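Local coordinates for protein ribokinase (Staphylococcus aureus, PDB 3RY7) that phosphorylates D-ribose at O-5 with ATP and magnesium to give D-ribose 5-phosphate, and is activated by monovalent cations, at residues Leu223-Thr228 and Tyr242-Ile247. Numbering follows the deposited sequence.
Sequences LGKQGT and YKVNAI
K225 and V244 pass alongside each other, running opposite ways, the lysine extending over the backbone carbonyl of V244 while the valine reaches back toward the peptide between G224 and K225. K225 CG lies beside its own backbone N (chi1 -69°), 4.1 Å from V244 CG1, and the chain then bends at chi3 and chi4. K225 CE passes 3.4 Å from V244 O, and K225 NZ donates a hydrogen bond of 3.0 Å to the same oxygen, nearly in line with the carbonyl (C=O...N 160°). V244 CG1, anti to the backbone N (chi1 156°), sits 3.6 Å from G224 C, with K225 N close by, and covers that peptide. Residues 223-228 form the tight connection between the antiparallel strands 218-222 and 228-231 of the large sheet of this pfkB-family kinase, with a classic beta bulge in which L223 and G224 stand across from G227; L223-G227 probably belong to the ATP site. Residues 242-247 lead from strand 236-239 toward helix 252-263, so the contact joins a probable ATP-binding turn to the segment running up to the probable potassium-binding residues D248 and T250. At the subunit interface, K225 NZ also makes a long, weak ion pair with E32 of the second subunit, whose E33 forms a salt bridge with K243.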
ATOM      1  N   LEU A 223     -14.795  19.393  -4.257  1.00 35.22           N
ATOM      2  CA  LEU A 223     -16.123  18.896  -3.898  1.00 42.00           C
ATOM      3  C   LEU A 223     -16.100  17.423  -3.477  1.00 51.62           C
ATOM      4  O   LEU A 223     -17.155  16.792  -3.316  1.00 50.42           O
ATOM      5  CB  LEU A 223     -17.093  19.097  -5.065  1.00 40.98           C
ATOM      6  CG  LEU A 223     -17.156  20.521  -5.633  1.00 36.52           C
ATOM      7  CD1 LEU A 223     -17.839  20.537  -6.989  1.00 39.89           C
ATOM      8  CD2 LEU A 223     -17.848  21.458  -4.663  1.00 33.14           C
ATOM      9  N   GLY A 224     -14.895  16.883  -3.294  1.00 49.40           N
ATOM     10  CA  GLY A 224     -14.733  15.494  -2.907  1.00 49.47           C
ATOM     11  C   GLY A 224     -15.125  14.546  -4.029  1.00 50.99           C
ATOM     12  O   GLY A 224     -14.573  14.619  -5.136  1.00 49.19           O
ATOM     13  N   LYS A 225     -16.094  13.679  -3.778  1.00 49.52           N
ATOM     14  CA  LYS A 225     -16.575  12.726  -4.761  1.00 58.33           C
ATOM     15  C   LYS A 225     -17.241  13.436  -5.905  1.00 55.78           C
ATOM     16  O   LYS A 225     -17.222  12.977  -7.010  1.00 45.98           O
ATOM     17  CB  LYS A 225     -17.600  11.799  -4.144  1.00 56.40           C
ATOM     18  CG  LYS A 225     -17.057  10.845  -3.146  0.80 59.31           C
ATOM     19  CD  LYS A 225     -17.996   9.705  -2.945  0.77 62.40           C
ATOM     20  CE  LYS A 225     -17.441   8.458  -3.599  0.64 60.60           C
ATOM     21  NZ  LYS A 225     -16.805   7.571  -2.613  1.00 59.12           N
ATOM     22  N   GLN A 226     -17.827  14.575  -5.582  1.00 53.96           N
ATOM     23  CA  GLN A 226     -18.510  15.426  -6.562  1.00 50.07           C
ATOM     24  C   GLN A 226     -17.560  16.146  -7.530  1.00 45.21           C
ATOM     25  O   GLN A 226     -18.012  16.836  -8.444  1.00 47.86           O
ATOM     26  CB  GLN A 226     -19.418  16.439  -5.854  1.00 52.88           C
ATOM     27  CG  GLN A 226     -20.763  15.875  -5.398  1.00 49.11           C
ATOM     28  CD  GLN A 226     -20.627  14.586  -4.594  0.53 59.13           C
ATOM     29  OE1 GLN A 226     -20.264  14.660  -3.397  0.82 58.93           O
ATOM     30  NE2 GLN A 226     -20.889  13.493  -5.156  0.69 55.66           N
ATOM     31  N   GLY A 227     -16.256  15.978  -7.329  1.00 44.24           N
ATOM     32  CA  GLY A 227     -15.257  16.536  -8.223  1.00 44.42           C
ATOM     33  C   GLY A 227     -14.728  17.899  -7.792  1.00 46.34           C
ATOM     34  O   GLY A 227     -14.460  18.134  -6.608  1.00 42.24           O
ATOM     35  N   THR A 228     -14.578  18.791  -8.768  1.00 39.75           N
ATOM     36  CA  THR A 228     -14.018  20.123  -8.545  1.00 38.76           C
ATOM     37  C   THR A 228     -14.743  21.182  -9.370  1.00 40.90           C
ATOM     38  O   THR A 228     -14.960  20.997 -10.562  1.00 32.29           O
ATOM     39  CB  THR A 228     -12.534  20.197  -8.972  1.00 41.30           C
ATOM     40  OG1 THR A 228     -11.849  18.996  -8.595  1.00 42.50           O
ATOM     41  CG2 THR A 228     -11.856  21.402  -8.321  1.00 39.00           C
ATOM     42  N   TYR A 242     -12.112  11.409 -10.277  1.00 54.46           N
ATOM     43  CA  TYR A 242     -11.886   9.995 -10.539  1.00 54.23           C
ATOM     44  C   TYR A 242     -12.261   9.184  -9.297  1.00 58.03           C
ATOM     45  O   TYR A 242     -13.367   9.319  -8.751  1.00 60.87           O
ATOM     46  CB  TYR A 242     -10.424   9.754 -10.901  1.00 50.75           C
ATOM     47  CG  TYR A 242      -9.967  10.461 -12.158  1.00 49.25           C
ATOM     48  CD1 TYR A 242      -9.307   9.765 -13.158  1.00 54.63           C
ATOM     49  CD2 TYR A 242     -10.201  11.820 -12.352  1.00 51.12           C
ATOM     50  CE1 TYR A 242      -8.884  10.395 -14.313  1.00 60.71           C
ATOM     51  CE2 TYR A 242      -9.780  12.465 -13.513  1.00 46.86           C
ATOM     52  CZ  TYR A 242      -9.121  11.741 -14.488  1.00 57.48           C
ATOM     53  OH  TYR A 242      -8.695  12.339 -15.651  1.00 54.90           O
ATOM     54  N   LYS A 243     -11.327   8.387  -8.820  1.00 65.30           N
ATOM     55  CA  LYS A 243     -11.576   7.669  -7.592  1.00 59.91           C
ATOM     56  C   LYS A 243     -11.276   8.556  -6.422  1.00 55.26           C
ATOM     57  O   LYS A 243     -10.206   9.099  -6.284  1.00 48.34           O
ATOM     58  CB  LYS A 243     -10.800   6.375  -7.487  1.00 56.03           C
ATOM     59  CG  LYS A 243     -11.487   5.391  -6.533  0.95 59.32           C
ATOM     60  CD  LYS A 243     -10.784   4.055  -6.371  0.46 57.96           C
ATOM     61  CE  LYS A 243     -11.148   3.416  -5.021  0.95 63.77           C
ATOM     62  NZ  LYS A 243     -10.612   2.042  -4.835  1.00 68.51           N
ATOM     63  N   VAL A 244     -12.266   8.695  -5.579  1.00 46.95           N
ATOM     64  CA  VAL A 244     -12.134   9.549  -4.404  1.00 53.51           C
ATOM     65  C   VAL A 244     -12.898   9.005  -3.199  1.00 55.67           C
ATOM     66  O   VAL A 244     -14.095   8.724  -3.291  1.00 61.02           O
ATOM     67  CB  VAL A 244     -12.614  10.990  -4.710  1.00 52.48           C
ATOM     68  CG1 VAL A 244     -13.034  11.701  -3.434  1.00 52.64           C
ATOM     69  CG2 VAL A 244     -11.531  11.764  -5.441  1.00 47.41           C
ATOM     70  N   ASN A 245     -12.206   8.852  -2.072  1.00 51.86           N
ATOM     71  CA  ASN A 245     -12.876   8.458  -0.838  1.00 55.17           C
ATOM     72  C   ASN A 245     -13.680   9.627  -0.275  1.00 60.79           C
ATOM     73  O   ASN A 245     -13.346  10.791  -0.508  1.00 55.83           O
ATOM     74  CB  ASN A 245     -11.875   7.952   0.206  1.00 57.36           C
ATOM     75  CG  ASN A 245     -11.270   6.608  -0.163  0.42 60.27           C
ATOM     76  OD1 ASN A 245     -11.888   5.803  -0.866  0.94 65.80           O
ATOM     77  ND2 ASN A 245     -10.057   6.356   0.322  1.00 59.19           N
ATOM     78  N   ALA A 246     -14.740   9.309   0.462  1.00 61.05           N
ATOM     79  CA  ALA A 246     -15.613  10.331   1.036  1.00 62.80           C
ATOM     80  C   ALA A 246     -14.865  11.185   2.045  1.00 64.58           C
ATOM     81  O   ALA A 246     -14.982  12.413   2.046  1.00 65.96           O
ATOM     82  CB  ALA A 246     -16.829   9.691   1.685  1.00 59.47           C
ATOM     83  N   ILE A 247     -14.111  10.523   2.914  1.00 58.05           N
ATOM     84  CA  ILE A 247     -13.212  11.208   3.826  1.00 59.07           C
ATOM     85  C   ILE A 247     -11.782  11.065   3.291  1.00 57.56           C
ATOM     86  O   ILE A 247     -11.348   9.949   2.972  1.00 54.94           O
ATOM     87  CB  ILE A 247     -13.323  10.637   5.262  1.00 63.11           C
ATOM     88  CG1 ILE A 247     -14.559  11.198   5.974  1.00 67.37           C
ATOM     89  CG2 ILE A 247     -12.088  10.982   6.080  1.00 60.96           C
ATOM     90  CD1 ILE A 247     -15.879  10.888   5.301  1.00 66.22           C
TER